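Local coordinates for acyl-coenzyme A oxidase 3 (Yarrowia lipolytica, PDB 5YS9), which oxidises acyl-CoA esters of different chain lengths to (2E)-enoyl-CoA with FAD as cofactor, reducing oxygen to hydrogen peroxide in peroxisomal fatty acid beta-oxidation, at residues A[484-488]-A[557-561]; A[302-306]-A[404-409]; A[510-514]-A[590-594]. All coordinates share one frame; numbering follows the deposited sequence.

Interaction 1. Residues A[484-488]-A[557-561]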
ATOM      1  N   SER A 484     -12.384  -8.653 -31.811  1.00 46.75           N
ATOM      2  CA  SER A 484     -13.592  -8.521 -31.022  1.00 49.00           C
ATOM      3  C   SER A 484     -13.419  -7.577 -29.807  1.00 52.13           C
ATOM      4  O   SER A 484     -14.305  -6.765 -29.518  1.00 51.35           O
ATOM      5  CB  SER A 484     -14.021  -9.918 -30.568  1.00 49.97           C
ATOM      6  OG  SER A 484     -15.015  -9.845 -29.565  1.00 58.27           O
ATOM      7  N   SER A 485     -12.272  -7.665 -29.126  1.00 49.12           N
ATOM      8  CA  SER A 485     -12.031  -6.868 -27.914  1.00 51.27           C
ATOM      9  C   SER A 485     -11.898  -5.360 -28.112  1.00 46.17           C
ATOM     10  O   SER A 485     -12.033  -4.619 -27.175  1.00 46.01           O
ATOM     11  CB  SER A 485     -10.788  -7.382 -27.164  1.00 56.38           C
ATOM     12  OG  SER A 485     -11.001  -8.682 -26.678  1.00 50.55           O
ATOM     13  N   VAL A 486     -11.633  -4.907 -29.325  1.00 49.69           N
ATOM     14  CA  VAL A 486     -11.500  -3.485 -29.624  1.00 44.69           C
ATOM     15  C   VAL A 486     -12.386  -3.062 -30.786  1.00 44.23           C
ATOM     16  O   VAL A 486     -12.080  -2.065 -31.442  1.00 45.71           O
ATOM     17  CB  VAL A 486     -10.016  -3.132 -29.919  1.00 46.68           C
ATOM     18  CG1 VAL A 486      -9.152  -3.340 -28.680  1.00 45.87           C
ATOM     19  CG2 VAL A 486      -9.457  -3.945 -31.085  1.00 45.78           C
ATOM     20  N   GLY A 487     -13.460  -3.823 -31.049  1.00 49.25           N
ATOM     21  CA  GLY A 487     -14.464  -3.516 -32.105  1.00 46.59           C
ATOM     22  C   GLY A 487     -15.113  -2.140 -32.018  1.00 47.29           C
ATOM     23  O   GLY A 487     -15.443  -1.534 -33.045  1.00 48.68           O
ATOM     24  N   TYR A 488     -15.276  -1.629 -30.793  1.00 44.60           N
ATOM     25  CA  TYR A 488     -15.841  -0.281 -30.561  1.00 42.70           C
ATOM     26  C   TYR A 488     -15.037   0.865 -31.269  1.00 41.36           C
ATOM     27  O   TYR A 488     -15.543   1.973 -31.464  1.00 44.00           O
ATOM     28  CB  TYR A 488     -16.008  -0.030 -29.020  1.00 41.46           C
ATOM     29  CG  TYR A 488     -14.698   0.149 -28.306  1.00 38.26           C
ATOM     30  CD1 TYR A 488     -14.095   1.399 -28.249  1.00 34.49           C
ATOM     31  CD2 TYR A 488     -14.020  -0.954 -27.725  1.00 39.75           C
ATOM     32  CE1 TYR A 488     -12.856   1.579 -27.650  1.00 36.96           C
ATOM     33  CE2 TYR A 488     -12.771  -0.788 -27.103  1.00 38.24           C
ATOM     34  CZ  TYR A 488     -12.188   0.485 -27.069  1.00 37.96           C
ATOM     35  OH  TYR A 488     -10.964   0.690 -26.466  1.00 33.90           O
ATOM     36  N   HIS A 557      -9.314   1.712 -21.677  1.00 34.69           N
ATOM     37  CA  HIS A 557      -9.784   0.499 -22.322  1.00 39.97           C
ATOM     38  C   HIS A 557     -10.050  -0.661 -21.329  1.00 40.72           C
ATOM     39  O   HIS A 557     -11.037  -1.388 -21.468  1.00 38.62           O
ATOM     40  CB  HIS A 557      -8.766   0.110 -23.403  1.00 42.63           C
ATOM     41  CG  HIS A 557      -8.961  -1.256 -23.979  1.00 46.96           C
ATOM     42  ND1 HIS A 557      -9.899  -1.527 -24.946  1.00 49.04           N
ATOM     43  CD2 HIS A 557      -8.294  -2.416 -23.754  1.00 48.41           C
ATOM     44  CE1 HIS A 557      -9.805  -2.805 -25.284  1.00 53.65           C
ATOM     45  NE2 HIS A 557      -8.826  -3.360 -24.588  1.00 48.84           N
ATOM     46  N   THR A 558      -9.152  -0.840 -20.357  1.00 38.82           N
ATOM     47  CA  THR A 558      -9.310  -1.855 -19.337  1.00 37.15           C
ATOM     48  C   THR A 558     -10.554  -1.558 -18.474  1.00 38.27           C
ATOM     49  O   THR A 558     -11.346  -2.448 -18.142  1.00 38.69           O
ATOM     50  CB  THR A 558      -8.020  -1.964 -18.497  1.00 39.06           C
ATOM     51  OG1 THR A 558      -6.909  -2.227 -19.376  1.00 31.70           O
ATOM     52  CG2 THR A 558      -8.117  -3.120 -17.459  1.00 37.98           C
ATOM     53  N   ARG A 559     -10.767  -0.300 -18.142  1.00 36.45           N
ATOM     54  CA  ARG A 559     -11.910   0.033 -17.337  1.00 37.17           C
ATOM     55  C   ARG A 559     -13.246  -0.281 -18.017  1.00 40.29           C
ATOM     56  O   ARG A 559     -14.209  -0.809 -17.397  1.00 35.93           O
ATOM     57  CB  ARG A 559     -11.859   1.519 -16.957  1.00 36.31           C
ATOM     58  CG  ARG A 559     -12.694   1.846 -15.750  1.00 37.15           C
ATOM     59  CD  ARG A 559     -12.607   0.705 -14.731  1.00 37.61           C
ATOM     60  NE  ARG A 559     -12.882   1.176 -13.408  1.00 40.82           N
ATOM     61  CZ  ARG A 559     -11.988   1.615 -12.548  1.00 38.36           C
ATOM     62  NH1 ARG A 559     -10.730   1.671 -12.840  1.00 39.36           N
ATOM     63  NH2 ARG A 559     -12.387   2.033 -11.375  1.00 47.02           N
ATOM     64  N   LYS A 560     -13.275   0.063 -19.292  1.00 40.55           N
ATOM     65  CA  LYS A 560     -14.385  -0.193 -20.159  1.00 40.41           C
ATOM     66  C   LYS A 560     -14.584  -1.687 -20.303  1.00 37.41           C
ATOM     67  O   LYS A 560     -15.699  -2.155 -20.256  1.00 38.59           O
ATOM     68  CB  LYS A 560     -14.143   0.491 -21.504  1.00 45.79           C
ATOM     69  CG  LYS A 560     -15.065   0.057 -22.619  1.00 50.51           C
ATOM     70  CD  LYS A 560     -14.338  -0.802 -23.629  1.00 54.08           C
ATOM     71  CE  LYS A 560     -14.954  -2.177 -23.718  1.00 54.85           C
ATOM     72  NZ  LYS A 560     -13.938  -3.202 -24.058  1.00 64.59           N
ATOM     73  N   HIS A 561     -13.505  -2.443 -20.438  1.00 35.87           N
ATOM     74  CA  HIS A 561     -13.650  -3.911 -20.468  1.00 41.27           C
ATOM     75  C   HIS A 561     -14.270  -4.550 -19.184  1.00 38.74           C
ATOM     76  O   HIS A 561     -15.103  -5.453 -19.280  1.00 40.71           O
ATOM     77  CB  HIS A 561     -12.339  -4.620 -20.910  1.00 47.46           C
ATOM     78  CG  HIS A 561     -12.585  -5.981 -21.480  1.00 60.97           C
ATOM     79  ND1 HIS A 561     -13.347  -6.183 -22.615  1.00 73.20           N
ATOM     80  CD2 HIS A 561     -12.243  -7.213 -21.031  1.00 66.14           C
ATOM     81  CE1 HIS A 561     -13.440  -7.482 -22.853  1.00 81.60           C
ATOM     82  NE2 HIS A 561     -12.777  -8.127 -21.909  1.00 78.49           N
TER

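Interaction 2. Residues A[302-306]-A[404-409]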
ATOM      1  N   LEU A 302      -0.225 -18.286 -22.248  1.00 65.29           N
ATOM      2  CA  LEU A 302      -0.049 -16.871 -21.959  1.00 69.66           C
ATOM      3  C   LEU A 302      -1.315 -16.176 -21.514  1.00 62.50           C
ATOM      4  O   LEU A 302      -1.297 -15.386 -20.592  1.00 66.37           O
ATOM      5  CB  LEU A 302       0.528 -16.150 -23.157  1.00 76.48           C
ATOM      6  CG  LEU A 302       2.039 -16.257 -23.223  1.00 88.45           C
ATOM      7  CD1 LEU A 302       2.475 -16.133 -24.663  1.00102.35           C
ATOM      8  CD2 LEU A 302       2.673 -15.177 -22.369  1.00 84.72           C
ATOM      9  N   ILE A 303      -2.417 -16.478 -22.175  1.00 54.86           N
ATOM     10  CA  ILE A 303      -3.696 -15.956 -21.756  1.00 52.53           C
ATOM     11  C   ILE A 303      -4.073 -16.596 -20.439  1.00 51.11           C
ATOM     12  O   ILE A 303      -4.582 -15.941 -19.551  1.00 47.83           O
ATOM     13  CB  ILE A 303      -4.776 -16.193 -22.815  1.00 58.60           C
ATOM     14  CG1 ILE A 303      -4.537 -15.285 -24.009  1.00 70.79           C
ATOM     15  CG2 ILE A 303      -6.155 -15.912 -22.264  1.00 59.10           C
ATOM     16  CD1 ILE A 303      -5.277 -15.699 -25.262  1.00 71.80           C
ATOM     17  N   GLY A 304      -3.801 -17.886 -20.328  1.00 43.67           N
ATOM     18  CA  GLY A 304      -4.162 -18.654 -19.162  1.00 44.51           C
ATOM     19  C   GLY A 304      -3.479 -18.147 -17.917  1.00 44.31           C
ATOM     20  O   GLY A 304      -4.066 -18.130 -16.866  1.00 47.56           O
ATOM     21  N   GLY A 305      -2.226 -17.752 -18.044  1.00 42.34           N
ATOM     22  CA  GLY A 305      -1.476 -17.207 -16.940  1.00 43.04           C
ATOM     23  C   GLY A 305      -2.053 -15.900 -16.477  1.00 44.75           C
ATOM     24  O   GLY A 305      -2.139 -15.640 -15.296  1.00 56.05           O
ATOM     25  N   ARG A 306      -2.447 -15.068 -17.420  1.00 40.18           N
ATOM     26  CA  ARG A 306      -3.099 -13.816 -17.062  1.00 39.69           C
ATOM     27  C   ARG A 306      -4.524 -13.962 -16.501  1.00 38.25           C
ATOM     28  O   ARG A 306      -4.895 -13.233 -15.585  1.00 36.71           O
ATOM     29  CB  ARG A 306      -3.071 -12.868 -18.251  1.00 37.13           C
ATOM     30  CG  ARG A 306      -1.667 -12.397 -18.466  1.00 39.53           C
ATOM     31  CD  ARG A 306      -1.528 -11.577 -19.705  1.00 42.48           C
ATOM     32  NE  ARG A 306      -0.153 -11.199 -19.996  1.00 40.45           N
ATOM     33  CZ  ARG A 306       0.206 -10.617 -21.129  1.00 45.92           C
ATOM     34  NH1 ARG A 306      -0.713 -10.348 -22.054  1.00 53.56           N
ATOM     35  NH2 ARG A 306       1.480 -10.307 -21.364  1.00 46.50           N
ATOM     36  N   LEU A 404      -7.483 -10.531 -27.514  1.00 55.07           N
ATOM     37  CA  LEU A 404      -7.537 -11.244 -26.230  1.00 50.01           C
ATOM     38  C   LEU A 404      -6.186 -11.276 -25.494  1.00 47.42           C
ATOM     39  O   LEU A 404      -6.212 -10.907 -24.353  1.00 43.43           O
ATOM     40  CB  LEU A 404      -8.123 -12.647 -26.354  1.00 56.95           C
ATOM     41  CG  LEU A 404      -9.530 -12.899 -25.795  1.00 65.90           C
ATOM     42  CD1 LEU A 404      -9.544 -12.912 -24.275  1.00 63.90           C
ATOM     43  CD2 LEU A 404     -10.544 -11.885 -26.309  1.00 71.34           C
ATOM     44  N   PHE A 405      -5.096 -11.637 -26.129  1.00 47.94           N
ATOM     45  CA  PHE A 405      -3.853 -11.609 -25.429  1.00 54.12           C
ATOM     46  C   PHE A 405      -3.577 -10.168 -25.003  1.00 48.13           C
ATOM     47  O   PHE A 405      -3.225  -9.914 -23.869  1.00 45.74           O
ATOM     48  CB  PHE A 405      -2.752 -12.151 -26.334  1.00 70.34           C
ATOM     49  CG  PHE A 405      -1.423 -12.265 -25.665  1.00 85.12           C
ATOM     50  CD1 PHE A 405      -1.304 -12.895 -24.443  1.00 94.99           C
ATOM     51  CD2 PHE A 405      -0.297 -11.729 -26.247  1.00 98.51           C
ATOM     52  CE1 PHE A 405      -0.081 -12.993 -23.817  1.00 98.77           C
ATOM     53  CE2 PHE A 405       0.930 -11.827 -25.632  1.00 92.04           C
ATOM     54  CZ  PHE A 405       1.038 -12.459 -24.414  1.00 92.52           C
ATOM     55  N   ALA A 406      -3.802  -9.221 -25.894  1.00 43.77           N
ATOM     56  CA  ALA A 406      -3.501  -7.828 -25.604  1.00 41.45           C
ATOM     57  C   ALA A 406      -4.309  -7.218 -24.466  1.00 41.21           C
ATOM     58  O   ALA A 406      -3.779  -6.520 -23.630  1.00 42.16           O
ATOM     59  CB  ALA A 406      -3.659  -6.998 -26.860  1.00 39.37           C
ATOM     60  N   SER A 407      -5.600  -7.498 -24.455  1.00 42.39           N
ATOM     61  CA  SER A 407      -6.523  -7.027 -23.443  1.00 39.92           C
ATOM     62  C   SER A 407      -6.191  -7.644 -22.106  1.00 39.99           C
ATOM     63  O   SER A 407      -6.494  -7.113 -21.066  1.00 38.00           O
ATOM     64  CB  SER A 407      -7.936  -7.374 -23.849  1.00 40.79           C
ATOM     65  OG  SER A 407      -8.622  -6.204 -24.200  1.00 51.55           O
ATOM     66  N   SER A 408      -5.571  -8.802 -22.182  1.00 41.49           N
ATOM     67  CA  SER A 408      -5.129  -9.561 -21.042  1.00 47.15           C
ATOM     68  C   SER A 408      -4.125  -8.792 -20.233  1.00 42.59           C
ATOM     69  O   SER A 408      -4.140  -8.842 -19.026  1.00 38.20           O
ATOM     70  CB  SER A 408      -4.423 -10.798 -21.544  1.00 47.11           C
ATOM     71  OG  SER A 408      -5.117 -11.937 -21.153  1.00 55.83           O
ATOM     72  N   ALA A 409      -3.234  -8.095 -20.908  1.00 41.37           N
ATOM     73  CA  ALA A 409      -2.199  -7.380 -20.214  1.00 45.76           C
ATOM     74  C   ALA A 409      -2.794  -6.321 -19.321  1.00 45.25           C
ATOM     75  O   ALA A 409      -2.410  -6.210 -18.180  1.00 45.24           O
ATOM     76  CB  ALA A 409      -1.236  -6.759 -21.199  1.00 44.46           C
TER

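Interaction 3. Residues A[510-514]-A[590-594]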
ATOM      1  N   LEU A 510     -24.462   3.742 -20.130  1.00 47.24           N
ATOM      2  CA  LEU A 510     -23.201   3.703 -19.404  1.00 43.79           C
ATOM      3  C   LEU A 510     -22.142   2.880 -20.182  1.00 41.25           C
ATOM      4  O   LEU A 510     -20.962   3.260 -20.219  1.00 34.79           O
ATOM      5  CB  LEU A 510     -23.418   3.139 -17.994  1.00 44.23           C
ATOM      6  CG  LEU A 510     -24.479   3.754 -17.060  1.00 45.57           C
ATOM      7  CD1 LEU A 510     -24.541   2.947 -15.771  1.00 47.10           C
ATOM      8  CD2 LEU A 510     -24.228   5.225 -16.765  1.00 45.33           C
ATOM      9  N   ILE A 511     -22.551   1.794 -20.848  1.00 38.25           N
ATOM     10  CA  ILE A 511     -21.600   1.097 -21.737  1.00 40.23           C
ATOM     11  C   ILE A 511     -21.098   2.019 -22.873  1.00 41.08           C
ATOM     12  O   ILE A 511     -19.879   2.143 -23.125  1.00 34.47           O
ATOM     13  CB  ILE A 511     -22.184  -0.203 -22.279  1.00 39.26           C
ATOM     14  CG1 ILE A 511     -22.207  -1.254 -21.147  1.00 38.97           C
ATOM     15  CG2 ILE A 511     -21.355  -0.726 -23.458  1.00 39.40           C
ATOM     16  CD1 ILE A 511     -23.056  -2.480 -21.427  1.00 37.44           C
ATOM     17  N   GLU A 512     -22.042   2.698 -23.508  1.00 42.43           N
ATOM     18  CA  GLU A 512     -21.723   3.572 -24.622  1.00 47.43           C
ATOM     19  C   GLU A 512     -20.763   4.675 -24.154  1.00 42.61           C
ATOM     20  O   GLU A 512     -19.807   5.024 -24.844  1.00 38.79           O
ATOM     21  CB  GLU A 512     -23.007   4.149 -25.223  1.00 50.89           C
ATOM     22  CG  GLU A 512     -22.839   4.823 -26.579  1.00 56.51           C
ATOM     23  CD  GLU A 512     -23.963   5.806 -26.844  1.00 58.72           C
ATOM     24  OE1 GLU A 512     -23.773   7.030 -26.731  1.00 63.49           O
ATOM     25  OE2 GLU A 512     -25.079   5.352 -27.119  1.00 58.09           O
ATOM     26  N   ALA A 513     -21.009   5.182 -22.960  1.00 42.40           N
ATOM     27  CA  ALA A 513     -20.177   6.244 -22.408  1.00 46.29           C
ATOM     28  C   ALA A 513     -18.700   5.812 -22.168  1.00 42.94           C
ATOM     29  O   ALA A 513     -17.800   6.607 -22.360  1.00 38.14           O
ATOM     30  CB  ALA A 513     -20.809   6.772 -21.123  1.00 47.24           C
ATOM     31  N   TRP A 514     -18.476   4.559 -21.759  1.00 39.59           N
ATOM     32  CA  TRP A 514     -17.110   3.993 -21.657  1.00 38.34           C
ATOM     33  C   TRP A 514     -16.479   3.695 -23.030  1.00 37.89           C
ATOM     34  O   TRP A 514     -15.245   3.809 -23.200  1.00 35.38           O
ATOM     35  CB  TRP A 514     -17.070   2.750 -20.725  1.00 37.67           C
ATOM     36  CG  TRP A 514     -17.061   3.182 -19.328  1.00 38.99           C
ATOM     37  CD1 TRP A 514     -18.101   3.150 -18.444  1.00 38.92           C
ATOM     38  CD2 TRP A 514     -15.971   3.824 -18.655  1.00 38.66           C
ATOM     39  NE1 TRP A 514     -17.713   3.734 -17.249  1.00 39.63           N
ATOM     40  CE2 TRP A 514     -16.415   4.152 -17.352  1.00 37.29           C
ATOM     41  CE3 TRP A 514     -14.656   4.165 -19.032  1.00 38.04           C
ATOM     42  CZ2 TRP A 514     -15.584   4.786 -16.407  1.00 37.63           C
ATOM     43  CZ3 TRP A 514     -13.823   4.774 -18.097  1.00 35.74           C
ATOM     44  CH2 TRP A 514     -14.300   5.097 -16.794  1.00 36.55           C
ATOM     45  N   THR A 590     -20.047   1.015 -12.224  1.00 32.39           N
ATOM     46  CA  THR A 590     -19.875   1.714 -13.453  1.00 34.00           C
ATOM     47  C   THR A 590     -20.013   3.230 -13.241  1.00 36.03           C
ATOM     48  O   THR A 590     -19.222   4.028 -13.794  1.00 33.04           O
ATOM     49  CB  THR A 590     -20.843   1.170 -14.528  1.00 35.83           C
ATOM     50  OG1 THR A 590     -20.550  -0.209 -14.820  1.00 35.74           O
ATOM     51  CG2 THR A 590     -20.728   1.974 -15.806  1.00 38.44           C
ATOM     52  N   LEU A 591     -21.002   3.626 -12.438  1.00 34.52           N
ATOM     53  CA  LEU A 591     -21.220   5.039 -12.151  1.00 34.14           C
ATOM     54  C   LEU A 591     -20.154   5.620 -11.225  1.00 35.67           C
ATOM     55  O   LEU A 591     -19.803   6.800 -11.314  1.00 36.26           O
ATOM     56  CB  LEU A 591     -22.595   5.209 -11.562  1.00 37.77           C
ATOM     57  CG  LEU A 591     -23.703   4.944 -12.610  1.00 39.90           C
ATOM     58  CD1 LEU A 591     -25.003   4.549 -11.966  1.00 38.63           C
ATOM     59  CD2 LEU A 591     -23.908   6.185 -13.477  1.00 40.88           C
ATOM     60  N   TRP A 592     -19.661   4.788 -10.309  1.00 34.93           N
ATOM     61  CA  TRP A 592     -18.584   5.183  -9.431  1.00 37.11           C
ATOM     62  C   TRP A 592     -17.333   5.457 -10.304  1.00 36.72           C
ATOM     63  O   TRP A 592     -16.702   6.522 -10.180  1.00 34.59           O
ATOM     64  CB  TRP A 592     -18.363   4.122  -8.317  1.00 36.21           C
ATOM     65  CG  TRP A 592     -17.116   4.314  -7.560  1.00 36.05           C
ATOM     66  CD1 TRP A 592     -16.872   5.256  -6.613  1.00 35.08           C
ATOM     67  CD2 TRP A 592     -15.922   3.565  -7.708  1.00 38.90           C
ATOM     68  NE1 TRP A 592     -15.610   5.143  -6.154  1.00 38.33           N
ATOM     69  CE2 TRP A 592     -14.982   4.114  -6.802  1.00 40.74           C
ATOM     70  CE3 TRP A 592     -15.537   2.499  -8.534  1.00 39.12           C
ATOM     71  CZ2 TRP A 592     -13.662   3.627  -6.680  1.00 38.68           C
ATOM     72  CZ3 TRP A 592     -14.206   2.016  -8.426  1.00 45.51           C
ATOM     73  CH2 TRP A 592     -13.287   2.587  -7.496  1.00 42.05           C
ATOM     74  N   SER A 593     -17.041   4.521 -11.219  1.00 35.48           N
ATOM     75  CA  SER A 593     -15.918   4.642 -12.144  1.00 34.93           C
ATOM     76  C   SER A 593     -15.972   5.904 -12.984  1.00 37.25           C
ATOM     77  O   SER A 593     -14.930   6.493 -13.272  1.00 41.89           O
ATOM     78  CB  SER A 593     -15.877   3.455 -13.090  1.00 35.13           C
ATOM     79  OG  SER A 593     -15.725   2.251 -12.395  1.00 35.92           O
ATOM     80  N   ILE A 594     -17.169   6.273 -13.414  1.00 38.85           N
ATOM     81  CA  ILE A 594     -17.408   7.514 -14.120  1.00 39.73           C
ATOM     82  C   ILE A 594     -17.118   8.703 -13.226  1.00 40.52           C
ATOM     83  O   ILE A 594     -16.511   9.662 -13.640  1.00 40.42           O
ATOM     84  CB  ILE A 594     -18.862   7.566 -14.631  1.00 40.14           C
ATOM     85  CG1 ILE A 594     -19.056   6.558 -15.758  1.00 37.78           C
ATOM     86  CG2 ILE A 594     -19.242   8.957 -15.109  1.00 42.93           C
ATOM     87  CD1 ILE A 594     -20.491   6.291 -16.126  1.00 36.97           C
TER

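Interaction 1. Residues A[484-488]-A[557-561]
Tyr488 and His557 join the two segments through the one hydrogen bond between them, with Tyr488 OH 2.9 Å from His557 ND1. The hydroxyl comes in at the edge of the imidazole, near its plane, and ND1 in turn lies at the edge of the phenol ring, near its plane. The two rings therefore meet rim to rim, centroids 5.9 Å apart and planes turned by 29°, with neither over the face of the other. His557 reaches across because its CG stands opposite the backbone N (chi1 169°), which swings the ring off helix 547-573 toward the 3-10 turn. Its other nitrogen, NE2, is hydrogen-bonded to Ser407 OG on helix 391-428. With both ring nitrogens engaged, the rotation of this buried imidazole is fixed.

Packing surrounds that polar link. Ser485 O sits at the edge of the imidazole, 3.4 Å from His557 CE1, and Val486 brings its CG1 branch to 3.5 Å from the same carbon, the two side chains crossing at roughly a right angle. Lys560 approaches Tyr488 with its aliphatic part: the bent chain puts CD 4.3 Å from the centroid of the Tyr488 ring, an off-centre CH-pi contact.

The lysine end is held more loosely. Lys560 NZ makes a weak bond of 3.4 Å to His561 ND1, and its 3.9 Å separation from Ser485 O is long. Lys560 is a buried residue, so the ionisation of its amine may be sensitive to these surroundings.

Ala518 and Ile522 of helix 507-534 pack on Tyr488, while Leu469 of helix 458-477 touches both Val486 and His557. The arrangement is a helix-to-turn contact in the all-helical C-terminal part of the acyl-CoA oxidase fold: the connection between helices 458-477 and 507-534 is pinned against helix 547-573.

Interaction 2. Residues A[302-306]-A[404-409]
Phe405 and Arg306 reach each other through two different chi1 choices. Phe405 places CG anti to its backbone N (chi1 -176°), throwing the ring across to helix 300-330, whereas Arg306 keeps CG beside its own N and then runs straight out from CG to NE. The guanidinium arrives flat over one face of the phenyl ring, planes only 4° apart, displaced toward the rim so that Arg306 NH1 is 3.2 Å from Phe405 CE1. Ala409 CB covers the opposite face of the guanidinium, 3.7 Å from Arg306 NH1. Ser408 CB lies at its edge.

Leu302 touches the same end of the ring, its CB 3.3 Å from Phe405 CE1, and Ile303 CG1 packs at the ring edge, 4.0 Å from Phe405 CD1. The two helical segments run in broadly the same direction, inclined at 29°, within the helical bundle of the C-alpha1 domain; Leu461 of helix 458-477 contacts both Arg306 and Ala409. The Arg306 side chain lies about 11 Å from a bound FAD.

A flat cation held between a phenyl face and a methyl group is restrained in its tilt, and the ring's pi electrons would be expected to stabilise its positive charge.

Interaction 3. Residues A[510-514]-A[590-594]
Leu510 is the first bump on helix 507-534, and it pushes into a hollow lined by Thr590, Leu591 and Ile594. Its two methyls divide the work. Leu510 CD2 presses on Leu591 CD2 at 3.4 Å and also meets Ile594 CD1 at 3.9 Å, while CD1 lies along Leu591 CG. Against both Leu591 and Ile594 the leucine comes in at about a right angle.

The reciprocal bump is the methyl of Thr590. With OG1 beside the backbone N (chi1 -63°), CG2 stands anti to that N and projects into the notch between Leu510 and Trp514, one turn apart on the facing helix: Thr590 CG2 is 3.7 Å from Leu510 CB and 3.8 Å from Trp514 NE1. The hydroxyl branch turns back to its own helix, where Thr590 OG1 is hydrogen-bonded to Ala586 O.

This interlocking of side chains belongs to the oxidase C-terminal helical domain, where segments 510-514 and 590-594 of helices 507-534 and 579-596 run in broadly the same direction, their axes 10.9 Å apart at closest approach and inclined at 37°. Helix 609-628 backs the contact, its Leu618, Val619 and Tyr622 packing on Leu591 and its Val615 on Ile594.

Trp514 fills the next hollow with the rim of its indole. Thr590 CG2 is at the ring edge, Ile594 CG1 comes obliquely to 3.5 Å from Trp514 NE1, and the six-membered part lies against Ser593, where Trp514 CZ2 is 3.6 Å from Ser593 CB. The serine hydroxyl is hydrogen-bonded to Phe589 O on its own helix, while CB meets the indole. Phe601 adds an edge-to-face aromatic contact to the same tryptophan.

Along the chain, interaction 2 closes before interaction 1 opens, whereas interactions 1 and 3 alternate their segments. The centres of interactions 1 and 2 are about 14 Å apart; those of interactions 1 and 3 about 13 Å; those of interactions 2 and 3 about 24 Å, with nearest atoms about 12 Å apart. Interaction 1 thus lies between the others and touches both: Ser485 OG packs on Leu404 CD2, and Arg559 NE is a probable hydrogen-bond partner of Ser593 OG. Helices 547-573 and 579-596 are consecutive. Together the contacts form a continuous path from the C-alpha1 helices near the FAD into the C-terminal helical domain.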